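Local coordinates for probable branched-chain amino acid ABC transporter, amino acid binding protein (Thermus thermophilus, PDB 3LKB) that probably serves as the solute-binding component of a branched-chain amino acid ABC transporter, and holds a bound valine between its lobes, at residues 38-49 / 298-306; 140-151 / 197-206. The protein carries 2 engineered substitutions. All blocks are in the same frame, centred on the assembly; numbering follows the deposited sequence.

Interaction 1: residues 38-49 / 298-306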
# COMPACT_ATOMS: atom_id res chain seq x y z
N ALA A 38 -4.37 -7.45 -22.26
CA ALA A 38 -4.64 -8.68 -23.03
C ALA A 38 -6.06 -8.71 -23.59
O ALA A 38 -6.26 -9.05 -24.75
CB ALA A 38 -4.37 -9.92 -22.20
N ASN A 39 -7.03 -8.34 -22.78
CA ASN A 39 -8.45 -8.33 -23.18
C ASN A 39 -8.77 -7.28 -24.26
O ASN A 39 -9.45 -7.60 -25.24
CB ASN A 39 -9.40 -8.18 -21.96
CG ASN A 39 -9.55 -9.48 -21.15
OD1 ASN A 39 -9.40 -10.60 -21.67
ND2 ASN A 39 -9.84 -9.34 -19.87
N GLU A 40 -8.27 -6.04 -24.06
CA GLU A 40 -8.47 -4.93 -25.00
C GLU A 40 -7.82 -5.19 -26.37
O GLU A 40 -8.36 -4.80 -27.38
CB GLU A 40 -7.90 -3.60 -24.46
CG GLU A 40 -8.10 -3.31 -22.98
CD GLU A 40 -8.97 -2.06 -22.69
OE1 GLU A 40 -9.13 -1.22 -23.64
OE2 GLU A 40 -9.44 -1.92 -21.51
N ARG A 41 -6.66 -5.82 -26.40
CA ARG A 41 -5.96 -6.07 -27.65
C ARG A 41 -6.21 -7.46 -28.19
O ARG A 41 -5.66 -7.83 -29.22
CB ARG A 41 -4.47 -5.89 -27.44
CG ARG A 41 -4.11 -4.66 -26.63
CD ARG A 41 -4.16 -3.34 -27.45
NE ARG A 41 -3.66 -3.51 -28.82
CZ ARG A 41 -4.33 -3.11 -29.90
NH1 ARG A 41 -5.52 -2.50 -29.78
NH2 ARG A 41 -3.81 -3.31 -31.11
N LYS A 42 -7.01 -8.25 -27.49
CA LYS A 42 -7.29 -9.63 -27.90
C LYS A 42 -6.01 -10.41 -28.26
O LYS A 42 -5.88 -11.04 -29.31
CB LYS A 42 -8.34 -9.66 -29.04
CG LYS A 42 -9.79 -9.69 -28.52
CD LYS A 42 -10.57 -8.41 -28.90
CE LYS A 42 -11.12 -8.44 -30.36
NZ LYS A 42 -11.20 -7.07 -31.03
N LEU A 43 -5.05 -10.35 -27.35
CA LEU A 43 -3.81 -11.06 -27.49
C LEU A 43 -4.00 -12.57 -27.61
O LEU A 43 -3.21 -13.23 -28.27
CB LEU A 43 -2.92 -10.77 -26.29
CG LEU A 43 -1.81 -9.72 -26.39
CD1 LEU A 43 -2.15 -8.55 -27.26
CD2 LEU A 43 -1.45 -9.28 -24.98
N VAL A 44 -5.00 -13.13 -26.94
CA VAL A 44 -5.28 -14.53 -27.14
C VAL A 44 -6.66 -14.71 -27.75
O VAL A 44 -7.67 -14.59 -27.08
CB VAL A 44 -5.08 -15.43 -25.88
CG1 VAL A 44 -3.75 -15.10 -25.20
CG2 VAL A 44 -6.22 -15.24 -24.91
N PRO A 45 -6.69 -15.05 -29.02
CA PRO A 45 -7.97 -15.11 -29.69
C PRO A 45 -8.85 -16.17 -29.05
O PRO A 45 -8.38 -17.29 -28.78
CB PRO A 45 -7.59 -15.48 -31.14
CG PRO A 45 -6.02 -15.22 -31.24
CD PRO A 45 -5.60 -15.61 -29.83
N GLY A 46 -10.08 -15.78 -28.74
CA GLY A 46 -11.09 -16.66 -28.19
C GLY A 46 -11.08 -16.76 -26.67
O GLY A 46 -11.74 -17.63 -26.12
N VAL A 47 -10.32 -15.91 -25.98
CA VAL A 47 -10.21 -16.02 -24.53
C VAL A 47 -10.45 -14.67 -23.85
O VAL A 47 -9.81 -13.67 -24.18
CB VAL A 47 -8.80 -16.51 -24.14
CG1 VAL A 47 -8.57 -16.38 -22.64
CG2 VAL A 47 -8.60 -17.91 -24.58
N VAL A 48 -11.39 -14.61 -22.92
CA VAL A 48 -11.40 -13.40 -22.07
C VAL A 48 -10.80 -13.72 -20.72
O VAL A 48 -11.16 -14.73 -20.09
CB VAL A 48 -12.77 -12.61 -22.05
CG1 VAL A 48 -13.63 -13.01 -23.22
CG2 VAL A 48 -13.54 -12.82 -20.76
N PHE A 49 -9.81 -12.93 -20.31
CA PHE A 49 -9.19 -13.16 -19.02
C PHE A 49 -10.04 -12.58 -17.91
O PHE A 49 -10.46 -11.42 -17.95
CB PHE A 49 -7.74 -12.64 -18.94
CG PHE A 49 -6.77 -13.41 -19.83
CD1 PHE A 49 -6.19 -14.59 -19.38
CD2 PHE A 49 -6.47 -12.96 -21.10
CE1 PHE A 49 -5.31 -15.31 -20.19
CE2 PHE A 49 -5.59 -13.66 -21.93
CZ PHE A 49 -5.01 -14.83 -21.48
N VAL A 298 0.46 -15.00 -19.92
CA VAL A 298 -0.36 -14.78 -21.06
C VAL A 298 0.31 -15.37 -22.32
O VAL A 298 -0.36 -15.98 -23.17
CB VAL A 298 -0.73 -13.30 -21.23
CG1 VAL A 298 -1.42 -13.08 -22.61
CG2 VAL A 298 -1.60 -12.86 -20.06
N GLU A 299 1.61 -15.26 -22.47
CA GLU A 299 2.17 -15.90 -23.68
C GLU A 299 2.07 -17.44 -23.67
O GLU A 299 1.90 -18.05 -24.70
CB GLU A 299 3.59 -15.40 -23.98
CG GLU A 299 4.38 -16.17 -25.08
CD GLU A 299 3.92 -15.89 -26.50
OE1 GLU A 299 2.98 -15.10 -26.66
OE2 GLU A 299 4.50 -16.46 -27.48
N ALA A 300 2.17 -18.08 -22.51
CA ALA A 300 2.06 -19.54 -22.50
C ALA A 300 0.62 -20.00 -22.75
O ALA A 300 0.42 -21.02 -23.42
CB ALA A 300 2.57 -20.11 -21.21
N ILE A 301 -0.38 -19.28 -22.25
CA ILE A 301 -1.79 -19.50 -22.57
C ILE A 301 -2.07 -19.39 -24.08
O ILE A 301 -2.79 -20.17 -24.63
CB ILE A 301 -2.78 -18.55 -21.76
CG1 ILE A 301 -2.82 -18.81 -20.27
CG2 ILE A 301 -4.12 -18.58 -22.30
CD1 ILE A 301 -1.85 -19.66 -19.85
N ARG A 302 -1.46 -18.42 -24.71
CA ARG A 302 -1.58 -18.22 -26.12
C ARG A 302 -0.99 -19.36 -26.92
O ARG A 302 -1.58 -19.83 -27.83
CB ARG A 302 -0.98 -16.87 -26.57
CG ARG A 302 -1.26 -16.52 -27.97
CD ARG A 302 -0.44 -15.43 -28.52
NE ARG A 302 0.92 -15.80 -28.62
CZ ARG A 302 1.48 -16.43 -29.62
NH1 ARG A 302 0.81 -16.74 -30.69
NH2 ARG A 302 2.72 -16.73 -29.54
N ARG A 303 0.18 -19.80 -26.54
CA ARG A 303 0.80 -20.94 -27.15
C ARG A 303 0.03 -22.22 -26.90
O ARG A 303 -0.15 -22.99 -27.78
CB ARG A 303 2.25 -21.06 -26.76
CG ARG A 303 3.12 -20.11 -27.46
CD ARG A 303 4.26 -19.81 -26.67
NE ARG A 303 5.13 -18.81 -27.18
CZ ARG A 303 6.42 -18.97 -27.28
NH1 ARG A 303 6.90 -20.11 -27.00
NH2 ARG A 303 7.18 -18.01 -27.68
N ALA A 304 -0.46 -22.39 -25.71
CA ALA A 304 -1.39 -23.48 -25.47
C ALA A 304 -2.60 -23.45 -26.45
O ALA A 304 -3.05 -24.51 -26.90
CB ALA A 304 -1.85 -23.52 -23.97
N GLN A 305 -3.12 -22.26 -26.78
CA GLN A 305 -4.33 -22.24 -27.61
C GLN A 305 -4.03 -22.58 -29.03
O GLN A 305 -4.81 -23.26 -29.69
CB GLN A 305 -5.02 -20.89 -27.59
CG GLN A 305 -6.17 -20.89 -26.66
CD GLN A 305 -7.52 -21.12 -27.33
OE1 GLN A 305 -8.25 -22.05 -26.96
NE2 GLN A 305 -7.87 -20.25 -28.27
N GLU A 306 -2.91 -22.05 -29.50
CA GLU A 306 -2.45 -22.28 -30.83
C GLU A 306 -2.15 -23.78 -31.04
O GLU A 306 -2.60 -24.35 -32.01
CB GLU A 306 -1.25 -21.38 -31.09
CG GLU A 306 -0.16 -21.92 -32.04
CD GLU A 306 1.26 -21.49 -31.60
OE1 GLU A 306 1.80 -22.10 -30.61
OE2 GLU A 306 1.82 -20.55 -32.26

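Interaction 2: residues 140-151 / 197-206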
# COMPACT_ATOMS: atom_id res chain seq x y z
N GLU A 140 37.06 -5.20 -6.55
CA GLU A 140 37.43 -3.88 -6.04
C GLU A 140 38.50 -3.93 -4.97
O GLU A 140 39.39 -3.10 -4.98
CB GLU A 140 36.25 -3.17 -5.40
CG GLU A 140 35.43 -2.42 -6.34
CD GLU A 140 35.03 -1.03 -5.83
OE1 GLU A 140 34.66 -0.22 -6.70
OE2 GLU A 140 35.04 -0.77 -4.60
N LYS A 141 38.38 -4.88 -4.04
CA LYS A 141 39.15 -4.89 -2.82
C LYS A 141 39.21 -6.29 -2.27
O LYS A 141 38.17 -6.82 -1.85
CB LYS A 141 38.48 -4.00 -1.79
CG LYS A 141 39.09 -4.09 -0.38
CD LYS A 141 40.04 -2.93 -0.12
CE LYS A 141 40.87 -3.13 1.15
NZ LYS A 141 40.05 -3.02 2.40
N LYS A 142 40.42 -6.90 -2.28
CA LYS A 142 40.63 -8.26 -1.74
C LYS A 142 40.62 -8.22 -0.26
O LYS A 142 41.09 -7.24 0.36
CB LYS A 142 41.94 -8.90 -2.18
CG LYS A 142 42.92 -7.92 -2.72
CD LYS A 142 42.73 -7.70 -4.24
CE LYS A 142 41.88 -6.45 -4.62
NZ LYS A 142 40.92 -6.76 -5.75
N GLY A 143 40.07 -9.29 0.30
CA GLY A 143 39.97 -9.47 1.73
C GLY A 143 38.97 -8.52 2.35
O GLY A 143 39.01 -8.32 3.57
N ALA A 144 38.09 -7.93 1.53
CA ALA A 144 37.14 -6.92 2.01
C ALA A 144 36.22 -7.43 3.11
O ALA A 144 35.74 -8.55 3.05
CB ALA A 144 36.32 -6.35 0.88
N LYS A 145 35.96 -6.61 4.11
CA LYS A 145 35.02 -6.99 5.12
C LYS A 145 33.64 -6.58 4.69
O LYS A 145 33.40 -5.44 4.36
CB LYS A 145 35.35 -6.31 6.45
CG LYS A 145 36.80 -6.53 7.00
CD LYS A 145 36.66 -7.09 8.39
CE LYS A 145 37.52 -6.40 9.40
NZ LYS A 145 38.72 -7.23 9.74
N VAL A 146 32.70 -7.51 4.72
CA VAL A 146 31.35 -7.25 4.27
C VAL A 146 30.32 -7.68 5.31
O VAL A 146 30.52 -8.66 6.04
CB VAL A 146 31.09 -7.85 2.85
CG1 VAL A 146 32.22 -8.65 2.36
CG2 VAL A 146 29.73 -8.60 2.67
N ALA A 147 29.22 -6.94 5.38
CA ALA A 147 28.15 -7.27 6.28
C ALA A 147 26.91 -7.49 5.42
O ALA A 147 26.72 -6.84 4.38
CB ALA A 147 27.93 -6.13 7.21
N LEU A 148 26.08 -8.43 5.82
CA LEU A 148 24.83 -8.63 5.16
C LEU A 148 23.74 -8.07 6.05
O LEU A 148 23.74 -8.30 7.26
CB LEU A 148 24.59 -10.11 4.88
CG LEU A 148 25.64 -10.93 4.08
CD1 LEU A 148 25.11 -12.36 3.80
CD2 LEU A 148 26.09 -10.26 2.78
N VAL A 149 22.80 -7.33 5.43
CA VAL A 149 21.57 -6.88 6.09
C VAL A 149 20.34 -7.32 5.29
O VAL A 149 20.19 -7.00 4.13
CB VAL A 149 21.56 -5.33 6.28
CG1 VAL A 149 20.19 -4.84 6.71
CG2 VAL A 149 22.57 -4.93 7.31
N VAL A 150 19.39 -7.94 5.97
CA VAL A 150 18.48 -8.86 5.39
C VAL A 150 17.11 -8.72 6.04
O VAL A 150 16.98 -8.42 7.24
CB VAL A 150 19.08 -10.22 5.61
CG1 VAL A 150 18.17 -11.17 6.31
CG2 VAL A 150 19.70 -10.73 4.38
N HIS A 151 16.07 -8.87 5.23
CA HIS A 151 14.72 -8.77 5.70
C HIS A 151 14.46 -9.96 6.62
O HIS A 151 15.00 -11.08 6.38
CB HIS A 151 13.79 -8.81 4.50
CG HIS A 151 12.36 -8.55 4.82
ND1 HIS A 151 11.47 -9.57 5.11
CD2 HIS A 151 11.66 -7.39 4.94
CE1 HIS A 151 10.29 -9.05 5.37
NE2 HIS A 151 10.37 -7.73 5.27
N ALA A 197 33.65 -2.79 13.67
CA ALA A 197 34.16 -4.05 13.18
C ALA A 197 34.88 -3.85 11.87
O ALA A 197 35.33 -4.80 11.28
CB ALA A 197 33.01 -5.04 13.03
N GLY A 198 34.95 -2.60 11.39
CA GLY A 198 35.63 -2.31 10.12
C GLY A 198 34.94 -2.77 8.84
O GLY A 198 35.59 -2.95 7.82
N VAL A 199 33.62 -2.94 8.88
CA VAL A 199 32.84 -3.27 7.69
C VAL A 199 33.08 -2.23 6.59
O VAL A 199 33.12 -1.06 6.87
CB VAL A 199 31.32 -3.44 8.03
CG1 VAL A 199 30.44 -3.57 6.78
CG2 VAL A 199 31.12 -4.68 8.91
N GLU A 200 33.24 -2.68 5.35
CA GLU A 200 33.53 -1.73 4.28
C GLU A 200 32.49 -1.77 3.18
O GLU A 200 32.42 -0.88 2.34
CB GLU A 200 34.93 -1.94 3.72
CG GLU A 200 35.51 -3.30 3.97
CD GLU A 200 37.05 -3.32 3.87
OE1 GLU A 200 37.65 -4.44 3.93
OE2 GLU A 200 37.64 -2.22 3.72
N TYR A 201 31.69 -2.83 3.19
CA TYR A 201 30.70 -3.05 2.18
C TYR A 201 29.53 -3.65 2.89
O TYR A 201 29.68 -4.62 3.61
CB TYR A 201 31.19 -4.05 1.15
CG TYR A 201 32.30 -3.51 0.29
CD1 TYR A 201 32.02 -2.97 -0.97
CD2 TYR A 201 33.63 -3.54 0.72
CE1 TYR A 201 33.04 -2.47 -1.77
CE2 TYR A 201 34.67 -3.05 -0.08
CZ TYR A 201 34.37 -2.52 -1.32
OH TYR A 201 35.37 -2.03 -2.12
N VAL A 202 28.37 -3.07 2.69
CA VAL A 202 27.16 -3.68 3.18
C VAL A 202 26.31 -4.16 2.01
O VAL A 202 25.95 -3.38 1.12
CB VAL A 202 26.34 -2.69 4.02
CG1 VAL A 202 25.19 -3.38 4.65
CG2 VAL A 202 27.18 -2.09 5.04
N VAL A 203 25.98 -5.44 2.01
CA VAL A 203 25.11 -5.98 0.98
C VAL A 203 23.73 -6.16 1.55
O VAL A 203 23.59 -6.79 2.59
CB VAL A 203 25.62 -7.33 0.49
CG1 VAL A 203 24.60 -8.00 -0.44
CG2 VAL A 203 26.95 -7.13 -0.19
N HIS A 204 22.72 -5.64 0.86
CA HIS A 204 21.32 -5.73 1.35
C HIS A 204 20.46 -6.73 0.59
O HIS A 204 20.48 -6.79 -0.63
CB HIS A 204 20.64 -4.38 1.18
CG HIS A 204 21.12 -3.32 2.13
ND1 HIS A 204 22.25 -2.55 1.89
CD2 HIS A 204 20.63 -2.91 3.32
CE1 HIS A 204 22.40 -1.69 2.88
NE2 HIS A 204 21.44 -1.88 3.76
N GLN A 205 19.65 -7.49 1.32
CA GLN A 205 18.57 -8.26 0.72
C GLN A 205 17.27 -7.83 1.37
O GLN A 205 16.90 -8.29 2.45
CB GLN A 205 18.79 -9.75 0.92
CG GLN A 205 17.57 -10.64 0.67
CD GLN A 205 17.18 -10.80 -0.84
OE1 GLN A 205 17.58 -10.02 -1.70
NE2 GLN A 205 16.37 -11.82 -1.13
N ASN A 206 16.52 -6.98 0.69
CA ASN A 206 15.38 -6.38 1.34
C ASN A 206 14.49 -5.74 0.30
O ASN A 206 14.80 -5.81 -0.90
CB ASN A 206 15.94 -5.32 2.29
CG ASN A 206 15.19 -5.26 3.60
OD1 ASN A 206 13.99 -5.48 3.64
ND2 ASN A 206 15.92 -4.98 4.69

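Interaction 1: residues 38-49 / 298-306
The beta-alpha-beta unit of strand 6-14, helix 21-41 and strand 47-55 packs its helix-to-strand connection on helix 285-308, with A38, V44 and F49 set against V298 and I301. V298 sits at the centre. Its CG1 stands anti to the backbone N (chi1 171°) and reaches V44 CG1 at 4.0 Å. The same methyl also meets A38 CB and F49 CZ. V298 CG2 lies over one face of the F49 ring, offset toward the rim. V47 CG1 covers the opposite face near the ring centre, so the ring is held between two valines. I301 CG2 approaches F49 CZ obliquely, at 3.9 Å. V44 CG1 lies at the ring edge and also packs on R302 CB at 3.6 Å.

Polar groups lie beside this apolar patch. The R302 chain runs past the backbone of L43, with CD 3.5 Å from L43 O. R302 grips E299 side-on, with R302 NE to E299 OE1 at 2.9 Å and R302 NH2 to E299 OE2 at 2.7 Å. R303 joins the same carboxylate in a salt-bridge network. Q305 NE2 lies 3.0 Å from P45 O, at the turn V44 to V47.

N39 ties the helix to the strand. Its OD1 accepts from F49 N, and its ND2 donates to F49 O, both in the amide plane. V8 of strand 6-14 also touches F49. K42, with positive phi, ends helix 21-41 in a Schellman motif. The chain then turns into strand 47-55 and completes the beta-alpha-beta crossover from strand 6-14, as in the alpha/beta lobes of periplasmic binding proteins.

Interaction 2: residues 140-151 / 197-206
Strands 145-150 and 201-205 run side by side in parallel, as neighbours, second and third from the 173-179 edge of the sheet of one alpha/beta lobe. The chain between them includes strand 173-179, which pairs with the other edge of 145-150, and helix 188-196.

Backbone bonds form the usual parallel ladder. A147 N donates to Y201 O, and V203 N to A147 O at 2.9 Å. V149 N donates to V203 O, Q205 N to V149 O and H151 N to Q205 O. At the start, E200 N bonds K145 O.

Apolar side chains fill both faces. On one, L148 CD2 lies 3.7 Å from V203 CB, the two side chains side by side and pointing the same way. V150 CG2 packs on Q205 CB, and I137 of helix 126-140 touches V203. Y201 starts from this face too, and Y201 CE2 lies 3.8 Å from A144 CB. On the other face lie A147, V149 and V202. V199, from the loop before strand 201-205, packs its CG1 on A147 CB at 3.6 Å, and V149 CG2 meets V202 CG1. F194 of helix 188-196 packs on all four of these residues. V149 CG1 also approaches H204 CD2 obliquely.

Polar groups close the end near the turn K141 to A144. E200 is extended beyond CG, which carries its carboxylate to that turn. E200 OE1 takes K145 N at 2.8 Å on its anti lone pair. K141 NZ crosses to E200 OE2 at 2.9 Å in a salt bridge whose hydrogen bonds are weak. With CG anti to its carbonyl carbon (chi1 -70°), the Y201 ring runs out to helix 126-140. There Y201 OH donates to E140 OE2 at 2.8 Å; the carboxylate and ring planes stand 82° apart, and the bond uses the anti lone pair of OE2.

Overall arrangement
Interactions 1 and 2 lie on opposite sides of the chain's centre. Their centres are 45 Å apart and their nearest atoms about 25 Å apart, so they do not touch. Along the sequence, 140-151 and 197-206 are nested within the span closed by 38-49 and 298-306. Interaction 2 is the nearer to the ligand pocket: the Q205 side chain is about 6 Å from the bound valine, and Q205 NE2 bonds the backbone O of F155, a pocket residue. Y126, also of the pocket, touches Q205. Interaction 1 lies away from the pocket, linked to it in sequence through helix 21-41, which starts just after the pocket residue T20.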